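Local coordinates for protein DNA ligase (Archaeoglobus fulgidus, PDB 3GDE) that probably seals nicks in double-stranded DNA during replication, recombination and repair, using ATP and passing through an enzyme-bound AMP intermediate, at residues A248-F253 with K372-I377; V296-E301 with A337-I342. All blocks are in the same frame, centred on the assembly; numbering follows the deposited sequence.

Both contacts belong to the adenylation domain, with their centres about 11 Å apart. Contact 2 is nested along the chain inside the loop closed by contact 1: strand 247-252 comes first, then strands 296-306 and 335-342, and finally strand 371-379. The last two are parallel neighbours and join the contacts, with Ala374 N 2.8 Å from Phe339 O in a probable hydrogen bond. Contact 1 carries Glu250 and Lys252, predicted respectively to bind ATP and to form the AMP-lysine intermediate. Contact 2 carries Glu301 and Phe340, both predicted to bind ATP. Strand pairing thus brings residues from distant parts of the sequence to one probable nucleotide pocket, where Glu250 packs against Phe340.

Contact 1 of 2, residues A248-F253 with K372-I377; sequences AVEWKF and KLAKQI. With PO4 (phosphate ion), chain C.
Val249 and Ile377 form an antiparallel hydrogen-bonded pair, Val249 N to Ile377 O at 2.8 Å and Ile377 N to Val249 O at 3.0 Å. Toward Trp251 the backbones part, and a water bridges them, accepting from Trp251 N at 2.8 Å and donating to Lys375 O. On the face of Val249 and Ile377, Val249 CB meets Ile377 CG1 at 3.8 Å; CG1 stands between the backbone N and the carbonyl carbon (chi1 57°), which turns it toward Val249. Glu250 and Gln376 share the other face. Gln376 CG, anti to its backbone N (chi1 -169°), lies 3.8 Å from Glu250 CG, and the chain runs on past the carboxylate and Ala248 CB. An alanine in place of Gln376 would probably open a gap beside Glu250 and Ala248 and leave the OE2 side of the carboxylate without its neighbour. Glu250 OE1 has its salt bridge with Lys403. Farther along, Ala374 CB touches the edge of the Phe253 ring at CE2, 4.3 Å away. Lys252, the predicted adenylated lysine of the family's KxDG motif, reaches away from this pairing; its NZ donates to a phosphate ion at 2.7 Å, and Lys420 binds the same ion. Strand 399-403 pairs with 247-252 too, while helix 382-394 packs on Val249 and Trp251 through Met388, and helix 354-364 covers Ala248 and Gln376 through Leu354.

Contact 2 of 2, residues V296-E301 with A337-I342; sequences VILDGE and AHFFDI
Leu298 sets its CD1 methyl over the centre of the Phe339 ring, 3.8 Å from the centroid and 7° off the normal, a CH-pi contact. Its other methyl, CD2, rests on Ile342 CG1 at 3.7 Å, which places Leu298 between the two side chains; Ile342 CD1 continues outward to Val296 CG1. Leu361 of helix 354-364 packs on Leu298, Phe339 and Ile342. Gly300 pairs with Phe339 on this same face, where a CB would run into Phe339 CD1. The antiparallel register slips by one residue here in a classic beta bulge: Phe340 and Asp341 both face Asp299, whose carbonyl O accepts from Phe340 N at 3.0 Å and from Asp341 N at 3.2 Å. At the bulge the Phe340 side chain comes back across the partner strand. With CG in the crowded position between backbone N and carbonyl carbon (chi1 57°), its ring lies over Asp299 O, while CE2 comes to 3.6 Å from Gly300 C. Phe340 is predicted to bind ATP, as is Glu301, whose N donates to His338 O at 2.7 Å and whose O accepts from His338 N. On the face of the acidic residues, Asp299 CB meets Asp341 CB at 3.8 Å, but the carboxylates have separate partners: Asp299 OD2 pairs with Arg257, whereas Asp341 OD1 takes Ile342 N on its anti lone pair and forms a salt bridge with Arg357.

Contact 1 of 2, residues A248-F253 with K372-I377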
ATOM      1  N   ALA A 248      -8.534   1.305 -28.508  1.00 44.61           N
ATOM      2  CA  ALA A 248      -7.276   0.571 -28.478  1.00 42.59           C
ATOM      3  C   ALA A 248      -7.476  -0.641 -27.569  1.00 41.17           C
ATOM      4  O   ALA A 248      -7.918  -0.502 -26.423  1.00 40.95           O
ATOM      5  CB  ALA A 248      -6.154   1.454 -27.967  1.00 42.59           C
ATOM      6  N   VAL A 249      -7.183  -1.829 -28.089  1.00 39.37           N
ATOM      7  CA  VAL A 249      -7.459  -3.065 -27.367  1.00 37.74           C
ATOM      8  C   VAL A 249      -6.189  -3.878 -27.218  1.00 36.57           C
ATOM      9  O   VAL A 249      -5.457  -4.084 -28.181  1.00 36.31           O
ATOM     10  CB  VAL A 249      -8.559  -3.934 -28.056  1.00 38.15           C
ATOM     11  CG1 VAL A 249      -8.953  -5.112 -27.166  1.00 37.89           C
ATOM     12  CG2 VAL A 249      -9.799  -3.109 -28.384  1.00 37.62           C
ATOM     13  N   GLU A 250      -5.939  -4.329 -25.994  1.00 35.06           N
ATOM     14  CA  GLU A 250      -4.795  -5.166 -25.678  1.00 33.98           C
ATOM     15  C   GLU A 250      -5.276  -6.361 -24.867  1.00 32.74           C
ATOM     16  O   GLU A 250      -6.386  -6.363 -24.358  1.00 32.10           O
ATOM     17  CB  GLU A 250      -3.764  -4.376 -24.863  1.00 34.12           C
ATOM     18  CG  GLU A 250      -3.132  -3.206 -25.602  1.00 35.92           C
ATOM     19  CD  GLU A 250      -2.719  -2.052 -24.688  1.00 38.00           C
ATOM     20  OE1 GLU A 250      -2.700  -2.218 -23.445  1.00 37.58           O
ATOM     21  OE2 GLU A 250      -2.416  -0.962 -25.230  1.00 39.63           O
ATOM     22  N   TRP A 251      -4.433  -7.377 -24.762  1.00 31.91           N
ATOM     23  CA  TRP A 251      -4.674  -8.486 -23.856  1.00 31.43           C
ATOM     24  C   TRP A 251      -4.617  -7.989 -22.413  1.00 31.07           C
ATOM     25  O   TRP A 251      -3.835  -7.099 -22.096  1.00 30.94           O
ATOM     26  CB  TRP A 251      -3.608  -9.572 -24.066  1.00 31.06           C
ATOM     27  CG  TRP A 251      -3.811 -10.438 -25.281  1.00 30.75           C
ATOM     28  CD1 TRP A 251      -4.650 -10.199 -26.340  1.00 30.87           C
ATOM     29  CD2 TRP A 251      -3.141 -11.673 -25.576  1.00 30.71           C
ATOM     30  NE1 TRP A 251      -4.554 -11.214 -27.261  1.00 30.98           N
ATOM     31  CE2 TRP A 251      -3.631 -12.128 -26.821  1.00 31.20           C
ATOM     32  CE3 TRP A 251      -2.170 -12.436 -24.910  1.00 30.30           C
ATOM     33  CZ2 TRP A 251      -3.193 -13.319 -27.409  1.00 31.09           C
ATOM     34  CZ3 TRP A 251      -1.727 -13.610 -25.497  1.00 30.52           C
ATOM     35  CH2 TRP A 251      -2.238 -14.042 -26.733  1.00 30.91           C
ATOM     36  N   LYS A 252      -5.470  -8.541 -21.554  1.00 30.70           N
ATOM     37  CA  LYS A 252      -5.232  -8.478 -20.124  1.00 30.39           C
ATOM     38  C   LYS A 252      -4.535  -9.746 -19.646  1.00 30.28           C
ATOM     39  O   LYS A 252      -5.142 -10.822 -19.613  1.00 30.12           O
ATOM     40  CB  LYS A 252      -6.514  -8.265 -19.325  1.00 30.59           C
ATOM     41  CG  LYS A 252      -6.187  -7.998 -17.870  1.00 30.68           C
ATOM     42  CD  LYS A 252      -7.401  -7.629 -17.075  1.00 33.32           C
ATOM     43  CE  LYS A 252      -6.997  -6.987 -15.765  1.00 33.06           C
ATOM     44  NZ  LYS A 252      -6.212  -7.914 -14.916  1.00 34.30           N
ATOM     45  N   PHE A 253      -3.268  -9.593 -19.258  1.00 30.10           N
ATOM     46  CA  PHE A 253      -2.414 -10.704 -18.829  1.00 30.24           C
ATOM     47  C   PHE A 253      -2.670 -11.216 -17.406  1.00 29.88           C
ATOM     48  O   PHE A 253      -3.002 -10.460 -16.500  1.00 29.89           O
ATOM     49  CB  PHE A 253      -0.936 -10.316 -18.972  1.00 30.46           C
ATOM     50  CG  PHE A 253      -0.544  -9.940 -20.373  1.00 32.07           C
ATOM     51  CD1 PHE A 253      -0.181 -10.921 -21.297  1.00 32.63           C
ATOM     52  CD2 PHE A 253      -0.535  -8.602 -20.773  1.00 33.71           C
ATOM     53  CE1 PHE A 253       0.180 -10.574 -22.600  1.00 33.12           C
ATOM     54  CE2 PHE A 253      -0.181  -8.240 -22.075  1.00 33.10           C
ATOM     55  CZ  PHE A 253       0.177  -9.226 -22.991  1.00 32.49           C
ATOM     56  N   LYS A 372       8.647  -8.102 -24.366  1.00 44.55           N
ATOM     57  CA  LYS A 372       7.687  -7.946 -25.452  1.00 44.05           C
ATOM     58  C   LYS A 372       6.886  -6.662 -25.331  1.00 43.59           C
ATOM     59  O   LYS A 372       6.789  -6.083 -24.252  1.00 43.24           O
ATOM     60  CB  LYS A 372       6.722  -9.137 -25.485  1.00 44.36           C
ATOM     61  CG  LYS A 372       7.349 -10.491 -25.164  1.00 45.06           C
ATOM     62  CD  LYS A 372       8.087 -11.058 -26.358  1.00 46.59           C
ATOM     63  CE  LYS A 372       7.180 -11.901 -27.235  1.00 47.90           C
ATOM     64  NZ  LYS A 372       7.987 -12.892 -28.014  1.00 49.25           N
ATOM     65  N   LEU A 373       6.327  -6.227 -26.455  1.00 43.32           N
ATOM     66  CA  LEU A 373       5.253  -5.249 -26.473  1.00 43.34           C
ATOM     67  C   LEU A 373       3.904  -5.946 -26.423  1.00 43.44           C
ATOM     68  O   LEU A 373       3.715  -6.994 -27.048  1.00 43.54           O
ATOM     69  CB  LEU A 373       5.312  -4.403 -27.743  1.00 43.43           C
ATOM     70  CG  LEU A 373       5.814  -2.955 -27.684  1.00 44.39           C
ATOM     71  CD1 LEU A 373       6.699  -2.711 -26.478  1.00 44.57           C
ATOM     72  CD2 LEU A 373       6.538  -2.590 -28.979  1.00 45.16           C
ATOM     73  N   ALA A 374       2.970  -5.364 -25.677  1.00 43.19           N
ATOM     74  CA  ALA A 374       1.584  -5.788 -25.744  1.00 43.17           C
ATOM     75  C   ALA A 374       1.096  -5.604 -27.178  1.00 43.27           C
ATOM     76  O   ALA A 374       1.293  -4.548 -27.786  1.00 43.12           O
ATOM     77  CB  ALA A 374       0.718  -4.984 -24.777  1.00 42.99           C
ATOM     78  N   LYS A 375       0.494  -6.650 -27.723  1.00 43.23           N
ATOM     79  CA  LYS A 375      -0.164  -6.541 -29.001  1.00 43.88           C
ATOM     80  C   LYS A 375      -1.347  -5.595 -28.817  1.00 43.37           C
ATOM     81  O   LYS A 375      -2.130  -5.716 -27.871  1.00 43.40           O
ATOM     82  CB  LYS A 375      -0.599  -7.929 -29.500  1.00 43.98           C
ATOM     83  CG  LYS A 375      -1.372  -7.946 -30.817  1.00 45.13           C
ATOM     84  CD  LYS A 375      -1.683  -9.386 -31.262  1.00 45.45           C
ATOM     85  CE  LYS A 375      -2.530  -9.420 -32.529  1.00 48.08           C
ATOM     86  NZ  LYS A 375      -1.852  -8.758 -33.685  1.00 49.54           N
ATOM     87  N   GLN A 376      -1.448  -4.622 -29.705  1.00 43.06           N
ATOM     88  CA  GLN A 376      -2.555  -3.701 -29.658  1.00 42.71           C
ATOM     89  C   GLN A 376      -3.254  -3.658 -31.004  1.00 42.71           C
ATOM     90  O   GLN A 376      -2.610  -3.666 -32.047  1.00 42.85           O
ATOM     91  CB  GLN A 376      -2.063  -2.316 -29.263  1.00 42.46           C
ATOM     92  CG  GLN A 376      -3.164  -1.341 -28.927  1.00 41.69           C
ATOM     93  CD  GLN A 376      -2.629   0.049 -28.711  1.00 42.20           C
ATOM     94  OE1 GLN A 376      -2.483   0.494 -27.574  1.00 43.25           O
ATOM     95  NE2 GLN A 376      -2.305   0.739 -29.797  1.00 41.37           N
ATOM     96  N   ILE A 377      -4.578  -3.637 -30.967  1.00 42.99           N
ATOM     97  CA  ILE A 377      -5.379  -3.345 -32.150  1.00 43.20           C
ATOM     98  C   ILE A 377      -6.194  -2.086 -31.893  1.00 43.61           C
ATOM     99  O   ILE A 377      -6.425  -1.714 -30.741  1.00 43.24           O
ATOM    100  CB  ILE A 377      -6.297  -4.528 -32.566  1.00 43.12           C
ATOM    101  CG1 ILE A 377      -7.226  -4.939 -31.416  1.00 42.62           C
ATOM    102  CG2 ILE A 377      -5.453  -5.704 -33.075  1.00 42.76           C
ATOM    103  CD1 ILE A 377      -8.542  -5.559 -31.857  1.00 42.51           C
TER
HETATM  104  P   PO4 C 557      -7.408  -7.393 -11.474  1.00 56.04           P
HETATM  105  O1  PO4 C 557      -6.704  -8.460 -12.279  1.00 56.03           O
HETATM  106  O2  PO4 C 557      -8.736  -7.008 -12.075  1.00 55.87           O
HETATM  107  O3  PO4 C 557      -7.606  -7.901 -10.068  1.00 56.25           O
HETATM  108  O4  PO4 C 557      -6.543  -6.161 -11.462  1.00 57.07           O
HETATM  109  O   HOH W   1      -1.929  -7.275 -25.898  1.00 35.82           O

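Contact 2 of 2, residues V296-E301 with A337-I342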
ATOM      1  N   VAL A 296      13.846   6.063 -20.099  1.00 32.48           N
ATOM      2  CA  VAL A 296      12.401   5.810 -20.113  1.00 31.94           C
ATOM      3  C   VAL A 296      11.834   5.351 -18.767  1.00 31.38           C
ATOM      4  O   VAL A 296      12.563   4.878 -17.877  1.00 31.17           O
ATOM      5  CB  VAL A 296      11.957   4.799 -21.235  1.00 31.80           C
ATOM      6  CG1 VAL A 296      12.355   5.291 -22.617  1.00 31.95           C
ATOM      7  CG2 VAL A 296      12.515   3.411 -20.982  1.00 31.58           C
ATOM      8  N   ILE A 297      10.520   5.513 -18.632  1.00 30.92           N
ATOM      9  CA  ILE A 297       9.767   4.887 -17.557  1.00 30.28           C
ATOM     10  C   ILE A 297       8.583   4.201 -18.219  1.00 30.04           C
ATOM     11  O   ILE A 297       7.752   4.842 -18.864  1.00 29.17           O
ATOM     12  CB  ILE A 297       9.315   5.895 -16.480  1.00 30.43           C
ATOM     13  CG1 ILE A 297      10.533   6.440 -15.751  1.00 29.57           C
ATOM     14  CG2 ILE A 297       8.336   5.227 -15.492  1.00 29.90           C
ATOM     15  CD1 ILE A 297      10.311   7.762 -15.091  1.00 33.45           C
ATOM     16  N   LEU A 298       8.543   2.885 -18.071  1.00 29.93           N
ATOM     17  CA  LEU A 298       7.564   2.058 -18.772  1.00 30.37           C
ATOM     18  C   LEU A 298       6.567   1.417 -17.820  1.00 30.13           C
ATOM     19  O   LEU A 298       6.934   1.024 -16.715  1.00 29.75           O
ATOM     20  CB  LEU A 298       8.279   0.945 -19.556  1.00 29.90           C
ATOM     21  CG  LEU A 298       9.341   1.320 -20.590  1.00 30.64           C
ATOM     22  CD1 LEU A 298       9.899   0.065 -21.245  1.00 30.99           C
ATOM     23  CD2 LEU A 298       8.795   2.268 -21.644  1.00 29.51           C
ATOM     24  N   ASP A 299       5.323   1.307 -18.278  1.00 30.55           N
ATOM     25  CA  ASP A 299       4.297   0.493 -17.635  1.00 31.19           C
ATOM     26  C   ASP A 299       4.201  -0.876 -18.310  1.00 30.59           C
ATOM     27  O   ASP A 299       4.063  -0.967 -19.527  1.00 29.63           O
ATOM     28  CB  ASP A 299       2.934   1.190 -17.716  1.00 32.05           C
ATOM     29  CG  ASP A 299       2.467   1.755 -16.378  1.00 35.49           C
ATOM     30  OD1 ASP A 299       3.312   2.055 -15.481  1.00 37.62           O
ATOM     31  OD2 ASP A 299       1.228   1.900 -16.231  1.00 37.55           O
ATOM     32  N   GLY A 300       4.252  -1.936 -17.508  1.00 30.63           N
ATOM     33  CA  GLY A 300       4.210  -3.289 -18.034  1.00 31.05           C
ATOM     34  C   GLY A 300       3.578  -4.361 -17.157  1.00 31.49           C
ATOM     35  O   GLY A 300       3.193  -4.126 -16.015  1.00 30.89           O
ATOM     36  N   GLU A 301       3.480  -5.557 -17.722  1.00 32.03           N
ATOM     37  CA  GLU A 301       3.046  -6.722 -16.986  1.00 32.70           C
ATOM     38  C   GLU A 301       4.150  -7.774 -17.003  1.00 32.59           C
ATOM     39  O   GLU A 301       4.680  -8.124 -18.066  1.00 32.21           O
ATOM     40  CB  GLU A 301       1.768  -7.274 -17.608  1.00 33.02           C
ATOM     41  CG  GLU A 301       0.896  -8.041 -16.646  1.00 34.81           C
ATOM     42  CD  GLU A 301      -0.000  -7.158 -15.791  1.00 37.11           C
ATOM     43  OE1 GLU A 301      -0.467  -7.656 -14.742  1.00 41.27           O
ATOM     44  OE2 GLU A 301      -0.263  -5.994 -16.148  1.00 36.71           O
ATOM     45  N   ALA A 337       8.446  -9.993 -19.625  1.00 36.22           N
ATOM     46  CA  ALA A 337       7.784  -8.713 -19.413  1.00 35.36           C
ATOM     47  C   ALA A 337       7.121  -8.239 -20.695  1.00 34.68           C
ATOM     48  O   ALA A 337       7.705  -8.330 -21.772  1.00 34.58           O
ATOM     49  CB  ALA A 337       8.777  -7.671 -18.905  1.00 35.17           C
ATOM     50  N   HIS A 338       5.889  -7.753 -20.556  1.00 33.81           N
ATOM     51  CA  HIS A 338       5.114  -7.202 -21.661  1.00 33.06           C
ATOM     52  C   HIS A 338       4.743  -5.770 -21.333  1.00 32.51           C
ATOM     53  O   HIS A 338       3.984  -5.511 -20.397  1.00 32.94           O
ATOM     54  CB  HIS A 338       3.854  -8.028 -21.912  1.00 32.96           C
ATOM     55  CG  HIS A 338       4.130  -9.457 -22.268  1.00 33.00           C
ATOM     56  ND1 HIS A 338       3.825  -9.987 -23.502  1.00 32.79           N
ATOM     57  CD2 HIS A 338       4.694 -10.461 -21.557  1.00 32.12           C
ATOM     58  CE1 HIS A 338       4.179 -11.258 -23.533  1.00 32.75           C
ATOM     59  NE2 HIS A 338       4.717 -11.568 -22.368  1.00 32.70           N
ATOM     60  N   PHE A 339       5.290  -4.843 -22.108  1.00 31.56           N
ATOM     61  CA  PHE A 339       5.069  -3.431 -21.893  1.00 30.87           C
ATOM     62  C   PHE A 339       3.906  -2.918 -22.727  1.00 30.38           C
ATOM     63  O   PHE A 339       3.726  -3.337 -23.870  1.00 30.09           O
ATOM     64  CB  PHE A 339       6.364  -2.647 -22.152  1.00 30.77           C
ATOM     65  CG  PHE A 339       7.462  -2.984 -21.185  1.00 30.86           C
ATOM     66  CD1 PHE A 339       7.386  -2.571 -19.855  1.00 29.49           C
ATOM     67  CD2 PHE A 339       8.570  -3.739 -21.593  1.00 31.20           C
ATOM     68  CE1 PHE A 339       8.398  -2.897 -18.949  1.00 29.32           C
ATOM     69  CE2 PHE A 339       9.596  -4.061 -20.689  1.00 29.78           C
ATOM     70  CZ  PHE A 339       9.501  -3.639 -19.363  1.00 29.57           C
ATOM     71  N   PHE A 340       3.102  -2.039 -22.123  1.00 29.83           N
ATOM     72  CA  PHE A 340       1.908  -1.491 -22.767  1.00 29.29           C
ATOM     73  C   PHE A 340       1.807   0.031 -22.707  1.00 29.04           C
ATOM     74  O   PHE A 340       0.946   0.617 -23.352  1.00 28.96           O
ATOM     75  CB  PHE A 340       0.628  -2.134 -22.210  1.00 29.31           C
ATOM     76  CG  PHE A 340       0.448  -1.994 -20.713  1.00 29.62           C
ATOM     77  CD1 PHE A 340      -0.081  -0.824 -20.159  1.00 29.74           C
ATOM     78  CD2 PHE A 340       0.753  -3.056 -19.860  1.00 30.17           C
ATOM     79  CE1 PHE A 340      -0.275  -0.698 -18.778  1.00 29.07           C
ATOM     80  CE2 PHE A 340       0.572  -2.934 -18.469  1.00 29.84           C
ATOM     81  CZ  PHE A 340       0.053  -1.747 -17.934  1.00 29.19           C
ATOM     82  N   ASP A 341       2.671   0.667 -21.923  1.00 29.04           N
ATOM     83  CA  ASP A 341       2.695   2.123 -21.856  1.00 29.64           C
ATOM     84  C   ASP A 341       4.049   2.716 -21.452  1.00 29.45           C
ATOM     85  O   ASP A 341       4.941   2.015 -20.977  1.00 29.56           O
ATOM     86  CB  ASP A 341       1.578   2.650 -20.941  1.00 29.72           C
ATOM     87  CG  ASP A 341       0.857   3.843 -21.535  1.00 30.69           C
ATOM     88  OD1 ASP A 341       1.503   4.663 -22.225  1.00 32.08           O
ATOM     89  OD2 ASP A 341      -0.360   3.961 -21.317  1.00 30.76           O
ATOM     90  N   ILE A 342       4.172   4.021 -21.654  1.00 29.52           N
ATOM     91  CA  ILE A 342       5.398   4.766 -21.388  1.00 29.67           C
ATOM     92  C   ILE A 342       5.008   6.121 -20.784  1.00 30.03           C
ATOM     93  O   ILE A 342       4.103   6.795 -21.280  1.00 29.39           O
ATOM     94  CB  ILE A 342       6.262   4.899 -22.687  1.00 29.89           C
ATOM     95  CG1 ILE A 342       7.552   5.700 -22.437  1.00 29.05           C
ATOM     96  CG2 ILE A 342       5.418   5.456 -23.870  1.00 29.09           C
ATOM     97  CD1 ILE A 342       8.557   5.600 -23.570  1.00 29.80           C
TER